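Local coordinates for teichoic acid D-alanine hydrolase (Staphylococcus aureus, PDB 5ZH8), which is an esterase that hydrolyses D-alanyl groups from wall and lipoteichoic acids, affecting cell wall structure and methicillin resistance, at residues A[122-127]-A[287-292]; A[156-161]-A[192-197]; A[276-281]-A[345-350]. One frame throughout, in Å; residues are numbered along the deposited sequence.

Contact 1. Residues A[122-127]-A[287-292]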
# COMPACT_ATOMS: atom_id res chain seq x y z
N MET A 122 -2.08 13.12 16.52
CA MET A 122 -2.89 11.92 16.68
C MET A 122 -3.10 11.28 15.31
O MET A 122 -3.50 11.96 14.37
CB MET A 122 -4.24 12.27 17.31
CG MET A 122 -4.10 12.87 18.70
SD MET A 122 -5.53 13.82 19.24
CE MET A 122 -6.72 12.52 19.60
N PHE A 123 -2.84 9.98 15.22
CA PHE A 123 -2.91 9.26 13.96
C PHE A 123 -4.09 8.31 13.93
O PHE A 123 -4.45 7.73 14.94
CB PHE A 123 -1.62 8.46 13.74
CG PHE A 123 -0.40 9.31 13.63
CD1 PHE A 123 0.22 9.80 14.77
CD2 PHE A 123 0.13 9.63 12.39
CE1 PHE A 123 1.34 10.59 14.67
CE2 PHE A 123 1.25 10.43 12.30
CZ PHE A 123 1.86 10.91 13.44
N LEU A 124 -4.69 8.16 12.76
CA LEU A 124 -5.74 7.19 12.53
C LEU A 124 -5.18 5.79 12.76
O LEU A 124 -4.35 5.31 12.00
CB LEU A 124 -6.28 7.32 11.10
CG LEU A 124 -7.37 6.37 10.63
CD1 LEU A 124 -8.57 6.42 11.57
CD2 LEU A 124 -7.79 6.73 9.20
N ILE A 125 -5.62 5.14 13.83
CA ILE A 125 -5.06 3.85 14.22
C ILE A 125 -5.64 2.70 13.40
O ILE A 125 -5.13 1.58 13.48
CB ILE A 125 -5.23 3.55 15.73
CG1 ILE A 125 -6.69 3.28 16.10
CG2 ILE A 125 -4.66 4.70 16.56
CD1 ILE A 125 -6.89 2.87 17.55
N GLY A 126 -6.70 2.97 12.64
CA GLY A 126 -7.36 1.95 11.83
C GLY A 126 -7.66 0.68 12.61
O GLY A 126 -8.17 0.73 13.74
N SER A 127 -7.29 -0.45 12.03
CA SER A 127 -7.63 -1.76 12.59
C SER A 127 -7.13 -2.01 14.02
O SER A 127 -7.58 -2.95 14.67
CB SER A 127 -7.08 -2.86 11.69
OG SER A 127 -7.67 -4.09 12.02
N ASN A 287 -11.95 4.08 13.49
CA ASN A 287 -12.22 5.51 13.36
C ASN A 287 -11.69 6.29 14.56
O ASN A 287 -12.18 7.38 14.87
CB ASN A 287 -13.71 5.79 13.14
CG ASN A 287 -14.55 5.51 14.38
OD1 ASN A 287 -14.09 4.88 15.33
ND2 ASN A 287 -15.79 5.98 14.36
N LEU A 288 -10.67 5.74 15.22
CA LEU A 288 -10.07 6.36 16.40
C LEU A 288 -8.69 6.92 16.07
O LEU A 288 -7.93 6.31 15.32
CB LEU A 288 -9.94 5.35 17.53
CG LEU A 288 -9.63 5.91 18.91
CD1 LEU A 288 -10.87 6.51 19.55
CD2 LEU A 288 -9.05 4.79 19.77
N TYR A 289 -8.38 8.08 16.65
CA TYR A 289 -7.09 8.74 16.50
C TYR A 289 -6.35 8.75 17.83
O TYR A 289 -6.93 9.11 18.85
CB TYR A 289 -7.27 10.17 16.00
CG TYR A 289 -7.66 10.29 14.54
CD1 TYR A 289 -8.93 9.93 14.10
CD2 TYR A 289 -6.76 10.78 13.60
CE1 TYR A 289 -9.28 10.04 12.77
CE2 TYR A 289 -7.10 10.89 12.26
CZ TYR A 289 -8.36 10.53 11.85
OH TYR A 289 -8.69 10.64 10.52
N MET A 290 -5.08 8.38 17.82
CA MET A 290 -4.27 8.31 19.05
C MET A 290 -2.90 8.91 18.83
O MET A 290 -2.30 8.73 17.77
CB MET A 290 -4.02 6.85 19.46
CG MET A 290 -5.21 6.09 19.98
SD MET A 290 -4.69 4.49 20.67
CE MET A 290 -4.43 4.96 22.38
N THR A 291 -2.38 9.59 19.85
CA THR A 291 -0.95 9.85 19.93
C THR A 291 -0.28 8.53 20.27
O THR A 291 -0.83 7.74 21.03
CB THR A 291 -0.59 10.89 21.02
OG1 THR A 291 -1.09 10.46 22.29
CG2 THR A 291 -1.18 12.25 20.69
N PRO A 292 0.90 8.27 19.70
CA PRO A 292 1.69 7.08 20.08
C PRO A 292 1.90 6.93 21.59
O PRO A 292 1.88 5.81 22.09
CB PRO A 292 3.03 7.32 19.37
CG PRO A 292 2.67 8.11 18.17
CD PRO A 292 1.51 8.98 18.55
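Strand 123-124 runs antiparallel to strand 288-290, tied by three backbone hydrogen bonds: Phe123 N to Met290 O at 2.9 Å, Met290 N to Phe123 O at 3.0 Å, and Ile125 N to Leu288 O at 3.0 Å. The last approaches almost along the Leu288 C=O axis, whereas both donors of the Phe123-Met290 hydrogen-bonded pair lie above the carbonyl plane they bond to. Leu124 and Tyr289 form the neighbouring non-hydrogen-bonded pair, and their side chains share a face of the sheet. Tyr289 CG stands anti to its own carbonyl carbon (chi1 -74°), which swings the ring under Leu124: Leu124 CB lies over one ring face, 4.1 Å from the centroid, as a CH-pi contact. Met122 O meets the same ring at its edge. This is the small three-stranded antiparallel sheet in which 288-290 is the middle strand, with 248-250 on its other flank. It adjoins a site characteristic of the serine beta-lactamase and penicillin-binding-protein family. Just past Ile125 and Gly126, Ser127 and Lys130 fit the SxxK motif, Ser127 OG bonding to both Lys130 NZ and Tyr211 OH. Beyond the strand end, Ile125 points toward 287-292 and divides its branches between Leu288 and Met290. CG1 takes the crowded position between backbone N and carbonyl carbon (chi1 70°), so Ile125 CD1 lies alongside Leu288 and reaches its CD2 at 3.6 Å; Ile125 CG2 crosses obliquely onto Met290 CB at 3.7 Å. The Phe123 side chain packs on Phe351 and Ala364 of the large sheet. At the far end Met122 CG meets the methyl CG2 of Thr291 at 3.6 Å, while Thr291, the N-cap of helix 292-303, hydrogen-bonds through OG1 to Thr293 OG1.

Contact 2. Residues A[156-161]-A[192-197]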
# COMPACT_ATOMS: atom_id res chain seq x y z
N LEU A 156 -28.04 -9.67 19.59
CA LEU A 156 -28.41 -8.79 18.49
C LEU A 156 -29.44 -9.51 17.61
O LEU A 156 -29.11 -9.94 16.51
CB LEU A 156 -27.15 -8.41 17.70
CG LEU A 156 -27.17 -7.14 16.87
CD1 LEU A 156 -27.60 -5.91 17.68
CD2 LEU A 156 -25.79 -6.93 16.25
N PRO A 157 -30.68 -9.65 18.12
CA PRO A 157 -31.77 -10.46 17.53
C PRO A 157 -31.95 -10.35 16.02
O PRO A 157 -32.20 -11.36 15.36
CB PRO A 157 -33.02 -9.94 18.24
CG PRO A 157 -32.52 -9.45 19.55
CD PRO A 157 -31.12 -8.97 19.35
N TRP A 158 -31.83 -9.13 15.49
CA TRP A 158 -32.05 -8.89 14.06
C TRP A 158 -30.90 -9.38 13.18
O TRP A 158 -31.11 -9.65 11.99
CB TRP A 158 -32.36 -7.42 13.77
CG TRP A 158 -31.44 -6.42 14.40
CD1 TRP A 158 -31.60 -5.80 15.60
CD2 TRP A 158 -30.22 -5.92 13.85
NE1 TRP A 158 -30.56 -4.94 15.84
CE2 TRP A 158 -29.70 -4.99 14.78
CE3 TRP A 158 -29.51 -6.16 12.66
CZ2 TRP A 158 -28.50 -4.31 14.57
CZ3 TRP A 158 -28.33 -5.47 12.44
CH2 TRP A 158 -27.83 -4.56 13.39
N PHE A 159 -29.70 -9.52 13.74
CA PHE A 159 -28.57 -10.06 12.99
C PHE A 159 -28.73 -11.57 12.78
O PHE A 159 -28.10 -12.39 13.45
CB PHE A 159 -27.24 -9.76 13.70
CG PHE A 159 -26.04 -9.91 12.80
CD1 PHE A 159 -25.60 -8.84 12.04
CD2 PHE A 159 -25.36 -11.12 12.72
CE1 PHE A 159 -24.51 -8.97 11.21
CE2 PHE A 159 -24.26 -11.26 11.89
CZ PHE A 159 -23.84 -10.18 11.13
N LYS A 160 -29.60 -11.93 11.83
CA LYS A 160 -29.88 -13.33 11.52
C LYS A 160 -29.00 -13.81 10.38
O LYS A 160 -28.65 -13.04 9.49
CB LYS A 160 -31.36 -13.51 11.18
CG LYS A 160 -32.14 -14.34 12.20
CD LYS A 160 -31.59 -15.76 12.34
CE LYS A 160 -32.63 -16.73 12.88
NZ LYS A 160 -32.05 -18.09 13.05
N THR A 161 -28.65 -15.09 10.43
CA THR A 161 -27.63 -15.65 9.55
C THR A 161 -27.89 -17.14 9.29
O THR A 161 -28.34 -17.85 10.18
CB THR A 161 -26.22 -15.46 10.16
OG1 THR A 161 -25.31 -16.41 9.61
CG2 THR A 161 -26.26 -15.63 11.68
N ALA A 192 -24.19 0.15 8.75
CA ALA A 192 -23.07 -0.71 8.37
C ALA A 192 -23.32 -2.17 8.73
O ALA A 192 -23.14 -3.06 7.89
CB ALA A 192 -21.78 -0.22 9.01
N VAL A 193 -23.74 -2.42 9.97
CA VAL A 193 -23.99 -3.79 10.44
C VAL A 193 -25.29 -4.37 9.86
O VAL A 193 -25.40 -5.58 9.68
CB VAL A 193 -24.00 -3.89 11.99
CG1 VAL A 193 -24.34 -5.30 12.46
CG2 VAL A 193 -22.65 -3.44 12.54
N LYS A 194 -26.26 -3.50 9.55
CA LYS A 194 -27.46 -3.94 8.84
C LYS A 194 -27.15 -4.24 7.37
O LYS A 194 -27.83 -5.05 6.75
CB LYS A 194 -28.61 -2.93 9.00
CG LYS A 194 -29.66 -3.42 9.98
CD LYS A 194 -30.42 -2.32 10.71
CE LYS A 194 -31.41 -2.92 11.72
NZ LYS A 194 -32.52 -2.02 12.12
N ALA A 195 -26.12 -3.61 6.83
CA ALA A 195 -25.63 -3.95 5.49
C ALA A 195 -24.94 -5.32 5.49
O ALA A 195 -25.20 -6.14 4.61
CB ALA A 195 -24.69 -2.88 4.97
N ILE A 196 -24.08 -5.55 6.49
CA ILE A 196 -23.36 -6.81 6.65
C ILE A 196 -24.30 -8.00 6.85
O ILE A 196 -24.02 -9.11 6.42
CB ILE A 196 -22.44 -6.76 7.90
CG1 ILE A 196 -21.25 -5.83 7.68
CG2 ILE A 196 -21.94 -8.15 8.29
CD1 ILE A 196 -20.56 -5.41 8.96
N GLN A 197 -25.40 -7.75 7.54
CA GLN A 197 -26.39 -8.80 7.79
C GLN A 197 -27.06 -9.24 6.49
O GLN A 197 -27.28 -10.43 6.29
CB GLN A 197 -27.42 -8.34 8.84
CG GLN A 197 -28.36 -9.43 9.34
CD GLN A 197 -29.54 -9.69 8.43
OE1 GLN A 197 -30.01 -8.79 7.74
NE2 GLN A 197 -30.03 -10.92 8.44
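Trp158 CG sits in the crowded position between backbone N and carbonyl carbon (chi1 48°), turning the indole toward helix 189-199, while Phe159 CG is anti to its backbone N (chi1 -162°) and sends its ring to the same helix. The extended Lys194 chain crosses the indole at about a right angle. Its CE stands over the six-membered ring of Trp158, 3.8 Å from that centroid, and Lys194 NZ lies over the five-membered ring of Trp158, 4.9 Å from its centroid, a cation-pi contact. Leu156 CG lies on the opposite indole face, off toward the rim. One methyl, Val193 CG1, touches both aromatics, 3.7 Å from Trp158 CH2 and 3.8 Å from Phe159 CD1; Ile196 CG2 meets the Phe159 ring at its edge. Gln197 bends at chi2 (-82°) past that ring, and its NE2 donates to Lys160 O at 2.7 Å, with the acceptor close to the amide plane. Phe159 N bonds to Leu156 O, closing a type I turn, and Phe159 centres an inverse gamma turn. Backed by Val218 and Lys221 of helix 213-227, this is a tightly turned loop packed on a helix, within the helical part of the beta-lactamase fold.

Contact 3. Residues A[276-281]-A[345-350]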
# COMPACT_ATOMS: atom_id res chain seq x y z
N PRO A 276 -10.51 10.58 4.92
CA PRO A 276 -11.46 9.60 5.44
C PRO A 276 -12.90 10.03 5.18
O PRO A 276 -13.29 11.15 5.54
CB PRO A 276 -11.16 9.58 6.94
CG PRO A 276 -9.75 10.04 7.05
CD PRO A 276 -9.60 11.06 5.97
N ASN A 277 -13.67 9.16 4.53
CA ASN A 277 -15.02 9.46 4.08
C ASN A 277 -16.08 8.49 4.63
O ASN A 277 -17.26 8.60 4.27
CB ASN A 277 -15.06 9.46 2.55
CG ASN A 277 -14.54 8.16 1.94
OD1 ASN A 277 -14.02 7.29 2.64
ND2 ASN A 277 -14.70 8.02 0.64
N ILE A 278 -15.67 7.57 5.50
CA ILE A 278 -16.55 6.50 5.98
C ILE A 278 -16.43 6.22 7.49
O ILE A 278 -16.95 5.22 7.99
CB ILE A 278 -16.26 5.18 5.22
CG1 ILE A 278 -14.78 4.78 5.37
CG2 ILE A 278 -16.64 5.32 3.76
CD1 ILE A 278 -14.45 3.41 4.81
N LEU A 279 -15.77 7.11 8.22
CA LEU A 279 -15.46 6.85 9.63
C LEU A 279 -16.69 6.96 10.53
O LEU A 279 -16.68 6.49 11.68
CB LEU A 279 -14.35 7.79 10.10
CG LEU A 279 -13.01 7.72 9.34
CD1 LEU A 279 -11.99 8.62 10.02
CD2 LEU A 279 -12.50 6.29 9.26
N ASP A 280 -17.76 7.57 10.03
CA ASP A 280 -19.06 7.58 10.73
C ASP A 280 -19.70 6.18 10.87
O ASP A 280 -20.49 5.96 11.78
CB ASP A 280 -20.05 8.56 10.06
CG ASP A 280 -20.27 8.28 8.58
OD1 ASP A 280 -19.53 7.46 7.97
OD2 ASP A 280 -21.18 8.91 8.01
N GLN A 281 -19.33 5.25 9.99
CA GLN A 281 -19.85 3.89 10.02
C GLN A 281 -18.83 2.88 10.56
O GLN A 281 -19.09 1.67 10.57
CB GLN A 281 -20.28 3.47 8.60
CG GLN A 281 -19.15 2.95 7.71
CD GLN A 281 -19.35 3.24 6.23
OE1 GLN A 281 -19.32 2.33 5.41
NE2 GLN A 281 -19.56 4.51 5.90
N GLY A 345 -3.91 -0.29 9.11
CA GLY A 345 -3.60 0.46 7.89
C GLY A 345 -4.88 1.07 7.34
O GLY A 345 -5.80 0.35 6.96
N PHE A 346 -4.95 2.40 7.31
CA PHE A 346 -6.20 3.06 6.93
C PHE A 346 -5.94 4.48 6.42
O PHE A 346 -5.17 5.23 7.02
CB PHE A 346 -7.14 3.08 8.15
CG PHE A 346 -8.60 2.86 7.83
CD1 PHE A 346 -9.00 2.03 6.79
CD2 PHE A 346 -9.57 3.45 8.63
CE1 PHE A 346 -10.35 1.85 6.52
CE2 PHE A 346 -10.92 3.25 8.38
CZ PHE A 346 -11.30 2.45 7.32
N PHE A 347 -6.58 4.81 5.30
CA PHE A 347 -6.49 6.14 4.68
C PHE A 347 -5.12 6.77 4.76
O PHE A 347 -4.93 7.82 5.38
CB PHE A 347 -7.57 7.07 5.25
CG PHE A 347 -8.96 6.65 4.88
CD1 PHE A 347 -9.52 7.06 3.67
CD2 PHE A 347 -9.70 5.84 5.72
CE1 PHE A 347 -10.80 6.66 3.32
CE2 PHE A 347 -10.98 5.45 5.38
CZ PHE A 347 -11.53 5.86 4.17
N GLY A 348 -4.15 6.10 4.15
CA GLY A 348 -2.78 6.60 4.02
C GLY A 348 -1.95 6.62 5.28
O GLY A 348 -0.86 7.19 5.29
N GLN A 349 -2.44 5.99 6.35
CA GLN A 349 -1.71 5.95 7.61
C GLN A 349 -1.44 4.51 8.00
O GLN A 349 -2.14 3.60 7.56
CB GLN A 349 -2.49 6.68 8.70
CG GLN A 349 -2.89 8.10 8.30
CD GLN A 349 -3.24 9.00 9.48
OE1 GLN A 349 -2.92 8.70 10.63
NE2 GLN A 349 -3.87 10.13 9.19
N VAL A 350 -0.40 4.31 8.79
CA VAL A 350 -0.06 2.99 9.31
C VAL A 350 0.30 3.15 10.78
O VAL A 350 1.19 3.94 11.12
CB VAL A 350 1.12 2.34 8.58
CG1 VAL A 350 1.12 0.85 8.82
CG2 VAL A 350 1.07 2.62 7.08
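Phe346 O is held by one hydrogen bond, from Gln349 N at 2.9 Å, and the return bond from Phe346 N to Gln349 O completes the pair that closes a type I' turn. This is the two-residue loop of a beta hairpin, joining strands 340-346 and 349-355 of the large antiparallel sheet of the beta-lactamase fold. Phe347 and Gly348 at the corners both have positive phi. The Gln349 side chain ties the hairpin to the small sheet, its OE1 accepting from Leu124 N. Across to loop 276-281 there is no hydrogen bond; the contact is carried by the two phenylalanine rings at the hairpin tip. Phe347 CG is anti to its carbonyl carbon (chi1 -67°), which lays the ring against Pro276: Pro276 CA stands over the centre of one face, 3.7 Å from the centroid. The far end of the ring meets Ile278, whose CG1 approaches CZ of Phe347 edge-on at 3.6 Å. Phe347 also sets its own CD2 above the centre of the Phe346 ring, 3.7 Å from that plane, and Phe346 CD2 in turn lies at the edge of the Phe347 ring, in its plane. Leu279 CD2 meets Phe346 CE2 tip to tip at 3.5 Å. The Asn277 amide stands nearly perpendicular to the Phe347 ring, with Asn277 OD1 3.3 Å from Phe347 CZ.

In the fold
Contacts 1 and 3 are neighbours, centres about 10 Å apart, and contact 1 is the fully buried one. Its backbone pairing joins two of the three strands of a small sheet, onto which contact 3 brings the hairpin tip of the large sheet and the loop 276-281. The two are bonded to each other, Asn287 ND2 giving to Leu279 O, and Tyr289 packs against Pro276. Contact 2 lies farther out, centre about 27 Å from that of contact 1, partly exposed in the helical region; it touches contact 3 where Ala192 packs on Gln281. Main-chain bonds dominate contact 1, aromatic packing contact 3, while contact 2 adds a lysine over an indole and a hydrogen bond from a side-chain amide to a backbone carbonyl.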